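Long-range contacts in Exo-1,3/1,4-beta-glucanase (Pseudoalteromonas sp., PDB 3RRX), which probably hydrolyses beta-1,3- and beta-1,4-linked glucans from their chain ends, releasing glucose in the manner of the family 3 glycoside hydrolases: residues Leu184-Ala189 with His243-Phe248; Arg210-Lys215 with Gln253-Val258; Leu138-Gly143 with Met192-Gln197. The protein carries 1 engineered substitution. All coordinates share one frame; numbering follows the deposited sequence.

Overall arrangement
All three contacts lie in the (alpha/beta)8-barrel domain. Every touching residue of contact 2 is buried; contact 3 is buried apart from partly exposed K140, and contact 1 reaches the surface at exposed K186 and partly exposed F248. Contacts 1 and 3 join neighbouring helices of the outer layer and share helix 182-197, which meets helix 245-252 near its beginning and helix 136-151 near its end. Contact 2 pairs strand 211-217, which follows helix 182-197, with strand 257-260. The helices come close at one glycine in contact 1 and at a facing pair in contact 3; contact 2 relies on backbone hydrogen bonds between parallel strands, with a weak hydroxyl pair beside them. Y247 of contact 1 and Q197 of contact 3 reach backbone atoms of contact 2.

Contact 1 (Leu184-Ala189 with His243-Phe248); sequences LVKRYA and HSAGYF
A189 sets its CB against the carbonyl oxygen of G246 at 3.3 Å, while V185, one turn earlier on the same helix, lays CG1 over G246 CA at 3.8 Å. The valine reaches it through the branch that stands anti to the backbone N (chi1 175°). Glycine suits this place because V185 CG1 lies directly against its CA, and its bareness brings the helices together to 4.3 Å between K186 CA and G246 CA. On the outer flank K186 CB packs 4.0 Å from A245 CB, methyl size sufficing for the alanine. These are two neighbouring helices of the layer wrapped round the (alpha/beta)8 barrel, 182-197 and 245-252, meeting near the beginning of each. The lysine's near-extended start carries K186 CD to 4.4 Å from F248 CD2, near the plane of the ring; the bend at chi3 (66°) comes beyond the contact and turns only CE and NZ, on the solvent side of the seam. Further out, S249 OG bonds to K186 O and ties the two helices by a polar link. Y247 points away from this seam, its hydroxyl bonding to A214 O of the barrel and its ring meeting F217 edge-to-face. On the far flank Y188 OH bonds to L130 O and D135 N.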
# COMPACT_ATOMS: atom_id res chain seq x y z
N LEU A 184 11.46 1.80 -12.18
CA LEU A 184 11.50 2.12 -10.75
C LEU A 184 10.75 1.08 -9.91
O LEU A 184 11.24 0.62 -8.88
CB LEU A 184 10.95 3.54 -10.49
CG LEU A 184 10.94 4.07 -9.05
CD1 LEU A 184 12.24 3.76 -8.35
CD2 LEU A 184 10.69 5.59 -9.03
N VAL A 185 9.56 0.69 -10.36
CA VAL A 185 8.81 -0.33 -9.63
C VAL A 185 9.60 -1.65 -9.56
O VAL A 185 9.62 -2.32 -8.52
CB VAL A 185 7.39 -0.54 -10.23
CG1 VAL A 185 6.67 -1.70 -9.54
CG2 VAL A 185 6.56 0.75 -10.12
N LYS A 186 10.27 -2.00 -10.65
CA LYS A 186 11.10 -3.21 -10.70
C LYS A 186 12.23 -3.14 -9.67
O LYS A 186 12.48 -4.11 -8.96
CB LYS A 186 11.67 -3.42 -12.11
CG LYS A 186 12.59 -4.64 -12.25
CD LYS A 186 12.70 -5.08 -13.71
CE LYS A 186 13.40 -4.05 -14.55
NZ LYS A 186 13.29 -4.38 -16.01
N ARG A 187 12.89 -1.99 -9.58
CA ARG A 187 13.97 -1.78 -8.61
C ARG A 187 13.48 -1.96 -7.17
O ARG A 187 14.21 -2.48 -6.33
CB ARG A 187 14.52 -0.35 -8.73
CG ARG A 187 15.69 -0.16 -9.70
CD ARG A 187 16.09 1.33 -9.78
NE ARG A 187 15.51 1.97 -10.96
CZ ARG A 187 15.22 3.27 -11.06
NH1 ARG A 187 15.45 4.09 -10.04
NH2 ARG A 187 14.71 3.74 -12.18
N TYR A 188 12.27 -1.50 -6.90
CA TYR A 188 11.73 -1.48 -5.54
C TYR A 188 11.11 -2.80 -5.07
O TYR A 188 11.25 -3.17 -3.90
CB TYR A 188 10.64 -0.41 -5.44
CG TYR A 188 11.11 0.98 -5.06
CD1 TYR A 188 12.43 1.38 -5.26
CD2 TYR A 188 10.23 1.90 -4.50
CE1 TYR A 188 12.85 2.67 -4.90
CE2 TYR A 188 10.63 3.17 -4.15
CZ TYR A 188 11.94 3.56 -4.34
OH TYR A 188 12.32 4.83 -3.98
N ALA A 189 10.39 -3.47 -5.96
CA ALA A 189 9.50 -4.55 -5.54
C ALA A 189 10.24 -5.65 -4.79
O ALA A 189 9.78 -6.12 -3.75
CB ALA A 189 8.75 -5.14 -6.74
N HIS A 243 3.47 -3.39 -17.26
CA HIS A 243 2.70 -3.65 -16.04
C HIS A 243 3.21 -4.79 -15.16
O HIS A 243 2.79 -4.93 -14.00
CB HIS A 243 1.22 -3.82 -16.39
CG HIS A 243 0.62 -2.57 -16.96
ND1 HIS A 243 0.24 -1.50 -16.17
CD2 HIS A 243 0.39 -2.19 -18.24
CE1 HIS A 243 -0.22 -0.53 -16.94
NE2 HIS A 243 -0.13 -0.92 -18.20
N SER A 244 4.15 -5.58 -15.68
CA SER A 244 4.61 -6.77 -14.98
C SER A 244 5.99 -6.63 -14.35
O SER A 244 6.46 -7.53 -13.66
CB SER A 244 4.60 -7.97 -15.94
OG SER A 244 3.28 -8.18 -16.43
N ALA A 245 6.62 -5.49 -14.56
CA ALA A 245 8.00 -5.27 -14.12
C ALA A 245 8.23 -5.54 -12.63
O ALA A 245 9.25 -6.12 -12.25
CB ALA A 245 8.45 -3.87 -14.48
N GLY A 246 7.29 -5.10 -11.79
CA GLY A 246 7.38 -5.36 -10.36
C GLY A 246 7.34 -6.84 -10.03
O GLY A 246 7.93 -7.29 -9.04
N TYR A 247 6.63 -7.62 -10.84
CA TYR A 247 6.54 -9.05 -10.58
C TYR A 247 7.82 -9.78 -10.95
O TYR A 247 8.12 -10.83 -10.38
CB TYR A 247 5.32 -9.68 -11.28
CG TYR A 247 4.07 -9.43 -10.47
CD1 TYR A 247 3.83 -10.17 -9.33
CD2 TYR A 247 3.17 -8.42 -10.81
CE1 TYR A 247 2.73 -9.94 -8.54
CE2 TYR A 247 2.03 -8.18 -10.01
CZ TYR A 247 1.83 -8.96 -8.88
OH TYR A 247 0.75 -8.78 -8.03
N PHE A 248 8.59 -9.24 -11.89
CA PHE A 248 9.86 -9.88 -12.26
C PHE A 248 10.75 -9.96 -11.02
O PHE A 248 11.28 -11.01 -10.68
CB PHE A 248 10.56 -9.10 -13.38
CG PHE A 248 9.79 -9.04 -14.66
CD1 PHE A 248 8.75 -9.92 -14.91
CD2 PHE A 248 10.09 -8.09 -15.62
CE1 PHE A 248 8.03 -9.86 -16.11
CE2 PHE A 248 9.38 -8.02 -16.81
CZ PHE A 248 8.35 -8.90 -17.05

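Contact 2 (Arg210-Lys215 with Gln253-Val258); sequences RIATAK and QGVQSV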
# COMPACT_ATOMS: atom_id res chain seq x y z
N ARG A 210 7.65 -12.40 7.69
CA ARG A 210 6.29 -12.84 7.38
C ARG A 210 6.20 -13.46 5.99
O ARG A 210 7.09 -13.27 5.16
CB ARG A 210 5.31 -11.66 7.42
CG ARG A 210 5.39 -10.76 8.65
CD ARG A 210 4.87 -11.43 9.94
NE ARG A 210 5.91 -12.24 10.56
CZ ARG A 210 5.70 -13.11 11.55
NH1 ARG A 210 6.72 -13.82 12.03
NH2 ARG A 210 4.48 -13.29 12.04
N ILE A 211 5.11 -14.18 5.73
CA ILE A 211 4.76 -14.56 4.36
C ILE A 211 4.30 -13.28 3.66
O ILE A 211 3.55 -12.50 4.25
CB ILE A 211 3.62 -15.61 4.37
CG1 ILE A 211 4.11 -16.92 5.00
CG2 ILE A 211 3.11 -15.88 2.95
CD1 ILE A 211 3.00 -17.90 5.39
N ALA A 212 4.77 -13.02 2.44
CA ALA A 212 4.36 -11.83 1.70
C ALA A 212 3.50 -12.13 0.46
O ALA A 212 3.67 -13.16 -0.17
CB ALA A 212 5.59 -11.01 1.28
N THR A 213 2.61 -11.21 0.13
CA THR A 213 1.83 -11.27 -1.12
C THR A 213 2.08 -10.03 -1.96
O THR A 213 1.87 -8.91 -1.49
CB THR A 213 0.31 -11.32 -0.88
OG1 THR A 213 -0.04 -12.56 -0.25
CG2 THR A 213 -0.45 -11.21 -2.22
N ALA A 214 2.52 -10.22 -3.20
CA ALA A 214 2.66 -9.09 -4.12
C ALA A 214 1.36 -8.88 -4.90
O ALA A 214 0.84 -9.82 -5.51
CB ALA A 214 3.85 -9.31 -5.07
N LYS A 215 0.84 -7.65 -4.86
CA LYS A 215 -0.45 -7.27 -5.46
C LYS A 215 -0.19 -6.24 -6.55
O LYS A 215 0.76 -5.47 -6.43
CB LYS A 215 -1.32 -6.56 -4.41
CG LYS A 215 -1.44 -7.23 -3.03
CD LYS A 215 -2.16 -6.27 -2.06
CE LYS A 215 -1.24 -5.14 -1.63
NZ LYS A 215 -1.91 -4.11 -0.76
N GLN A 253 12.78 -12.72 -6.07
CA GLN A 253 13.13 -12.71 -4.64
C GLN A 253 12.31 -13.70 -3.82
O GLN A 253 12.44 -13.74 -2.60
CB GLN A 253 13.00 -11.30 -4.05
CG GLN A 253 13.94 -10.29 -4.67
CD GLN A 253 15.40 -10.74 -4.68
OE1 GLN A 253 15.83 -11.50 -3.81
NE2 GLN A 253 16.15 -10.29 -5.68
N GLY A 254 11.47 -14.50 -4.48
CA GLY A 254 10.79 -15.60 -3.82
C GLY A 254 9.52 -15.23 -3.08
O GLY A 254 9.15 -15.89 -2.11
N VAL A 255 8.84 -14.19 -3.54
CA VAL A 255 7.57 -13.81 -2.90
C VAL A 255 6.68 -15.06 -2.88
O VAL A 255 6.61 -15.81 -3.86
CB VAL A 255 6.88 -12.65 -3.64
CG1 VAL A 255 6.23 -13.17 -4.94
CG2 VAL A 255 5.85 -11.97 -2.72
N GLN A 256 6.03 -15.30 -1.74
CA GLN A 256 5.30 -16.54 -1.54
C GLN A 256 3.90 -16.54 -2.12
O GLN A 256 3.35 -17.60 -2.42
CB GLN A 256 5.27 -16.88 -0.05
CG GLN A 256 6.61 -17.37 0.43
CD GLN A 256 7.01 -18.64 -0.27
OE1 GLN A 256 6.47 -19.71 0.03
NE2 GLN A 256 7.91 -18.53 -1.24
N SER A 257 3.32 -15.35 -2.28
CA SER A 257 1.95 -15.24 -2.75
C SER A 257 1.82 -14.10 -3.77
O SER A 257 2.52 -13.10 -3.67
CB SER A 257 1.01 -14.99 -1.57
OG SER A 257 -0.34 -14.88 -2.01
N VAL A 258 0.93 -14.27 -4.74
CA VAL A 258 0.57 -13.22 -5.69
C VAL A 258 -0.95 -13.02 -5.62
O VAL A 258 -1.69 -14.00 -5.66
CB VAL A 258 0.99 -13.62 -7.12
CG1 VAL A 258 0.35 -12.73 -8.19
CG2 VAL A 258 2.51 -13.60 -7.24
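T213 OG1 has two polar partners, one from each neighbouring strand: W157 NE1 bonds to it, and S257 OG lies 2.9 Å from it in a weak bond that is not settled, since the serine also has F290 O within reach, again weakly. The serine oxygen stands anti to its own backbone N (chi1 -180°), which carries it across to the threonine; small hydroxyl side chains suit this buried face because each can meet a polar partner at short range. Alongside them the strands pair in parallel. A214 N donates to S257 O at 2.9 Å with an angle of 156° at the hydrogen, whereas S257 N to A212 O, 3.1 Å, is bent and weak. CA-H...O contacts, T213 CA to S257 O and V258 CA to A214 O, fill in between. V255 puts CG2 4.1 Å from both A212 CB and A214 CB, one methyl of the branched valine fitting over two alanines. At the start of the pairing, I211 CG2 meets Q256 CB at 3.8 Å, the two side chains crossing at about a right angle. Q256 then folds back, NE2 bonding to G254 O; G254 ends the preceding helix in a Schellman motif, its positive phi suiting glycine. In the (alpha/beta)8 barrel these are adjacent parallel strands: V193 of helix 182-197 packs on V255, and Q197 OE1 of that helix accepts from both A212 N and Q256 N.

Contact 3 (Leu138-Gly143 with Met192-Gln197); sequences LIKRIG and MVTGIQ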
# COMPACT_ATOMS: atom_id res chain seq x y z
N LEU A 138 16.00 2.08 1.84
CA LEU A 138 14.90 2.57 2.64
C LEU A 138 13.70 1.64 2.52
O LEU A 138 13.08 1.28 3.52
CB LEU A 138 14.48 3.97 2.19
CG LEU A 138 13.29 4.63 2.90
CD1 LEU A 138 13.65 5.00 4.33
CD2 LEU A 138 12.81 5.86 2.13
N ILE A 139 13.39 1.25 1.28
CA ILE A 139 12.27 0.35 1.02
C ILE A 139 12.44 -0.96 1.78
O ILE A 139 11.50 -1.45 2.41
CB ILE A 139 12.10 0.05 -0.49
CG1 ILE A 139 11.84 1.34 -1.28
CG2 ILE A 139 10.98 -0.99 -0.73
CD1 ILE A 139 10.65 2.12 -0.77
N LYS A 140 13.65 -1.53 1.73
CA LYS A 140 13.90 -2.79 2.43
C LYS A 140 13.69 -2.65 3.94
O LYS A 140 13.09 -3.51 4.58
CB LYS A 140 15.31 -3.33 2.11
CG LYS A 140 15.54 -4.77 2.58
CD LYS A 140 16.92 -5.28 2.20
CE LYS A 140 17.07 -6.78 2.50
NZ LYS A 140 18.24 -7.36 1.78
N ARG A 141 14.17 -1.55 4.51
CA ARG A 141 14.00 -1.34 5.95
C ARG A 141 12.54 -1.16 6.35
O ARG A 141 12.12 -1.59 7.42
CB ARG A 141 14.85 -0.14 6.42
CG ARG A 141 16.37 -0.41 6.35
CD ARG A 141 17.18 0.76 6.90
NE ARG A 141 17.34 1.82 5.92
CZ ARG A 141 17.13 3.11 6.16
NH1 ARG A 141 16.75 3.51 7.37
NH2 ARG A 141 17.31 4.00 5.20
N ILE A 142 11.77 -0.50 5.48
CA ILE A 142 10.33 -0.35 5.72
C ILE A 142 9.67 -1.73 5.73
O ILE A 142 8.80 -2.01 6.56
CB ILE A 142 9.67 0.60 4.68
CG1 ILE A 142 10.16 2.04 4.90
CG2 ILE A 142 8.15 0.55 4.78
CD1 ILE A 142 9.61 3.08 3.90
N GLY A 143 10.09 -2.60 4.81
CA GLY A 143 9.61 -3.97 4.82
C GLY A 143 9.92 -4.67 6.14
O GLY A 143 9.08 -5.37 6.70
N MET A 192 11.17 -4.69 -1.12
CA MET A 192 10.08 -4.80 -0.15
C MET A 192 9.83 -6.28 0.20
O MET A 192 9.62 -6.62 1.37
CB MET A 192 8.80 -4.15 -0.68
CG MET A 192 7.66 -4.07 0.33
SD MET A 192 8.11 -3.14 1.82
CE MET A 192 6.60 -3.32 2.78
N VAL A 193 9.88 -7.15 -0.80
CA VAL A 193 9.68 -8.58 -0.58
C VAL A 193 10.73 -9.15 0.39
O VAL A 193 10.38 -9.83 1.35
CB VAL A 193 9.66 -9.38 -1.90
CG1 VAL A 193 9.76 -10.88 -1.64
CG2 VAL A 193 8.40 -9.03 -2.73
N THR A 194 12.00 -8.87 0.14
CA THR A 194 13.06 -9.38 1.02
C THR A 194 13.03 -8.70 2.40
O THR A 194 13.42 -9.30 3.40
CB THR A 194 14.47 -9.25 0.40
OG1 THR A 194 14.74 -7.88 0.10
CG2 THR A 194 14.60 -10.09 -0.90
N GLY A 195 12.57 -7.45 2.45
CA GLY A 195 12.41 -6.77 3.73
C GLY A 195 11.40 -7.50 4.59
O GLY A 195 11.59 -7.69 5.79
N ILE A 196 10.31 -7.94 3.97
CA ILE A 196 9.27 -8.66 4.69
C ILE A 196 9.59 -10.13 5.00
O ILE A 196 9.40 -10.59 6.13
CB ILE A 196 7.94 -8.60 3.92
CG1 ILE A 196 7.48 -7.13 3.84
CG2 ILE A 196 6.90 -9.49 4.59
CD1 ILE A 196 6.26 -6.92 2.99
N GLN A 197 10.05 -10.86 3.98
CA GLN A 197 10.24 -12.30 4.08
C GLN A 197 11.65 -12.72 4.50
O GLN A 197 11.87 -13.88 4.87
CB GLN A 197 9.95 -12.97 2.72
CG GLN A 197 8.52 -12.78 2.23
CD GLN A 197 8.18 -13.68 1.06
OE1 GLN A 197 7.01 -14.05 0.88
NE2 GLN A 197 9.19 -14.06 0.26
O HOH W 1 17.48 -7.00 -1.24
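G143 and G195 face each other, their CA atoms 4.1 Å apart, where two outer helices of the (alpha/beta)8 barrel, 136-151 and 182-197, run side by side. The axes of the two segments approach to 6.9 Å at a crossing angle of -31°, a closeness that suits two glycines, whose bare CA atoms let backbone meet backbone. G195 CA also comes to 3.4 Å from K140 O in a CA-H...O contact. M192 fills the flank beside G143: its chain leaves anti to the backbone N, then turns at chi2 (59°), swinging SD to 3.5 Å from G143 CA, with CE close behind. An unbranched, pliable thioether can make that turn against a helix backbone. I139 uses the branch anti to its backbone N, CG2, which lies 3.8 Å from M192 CB, and the two side chains cross at about a right angle. On the other flank K140 stretches out fully beyond CG, CG passing G195 CA and CE lying 3.5 Å from T194 OG1, in van der Waals contact. The ammonium goes on to a salt bridge with D199. T194 chi1 (59°) sets OG1 near the G190 and E191 carbonyls of its own helix, which compete for its single proton. One water links the pair, 3.1 Å from K140 NZ and 3.2 Å from T194 OG1.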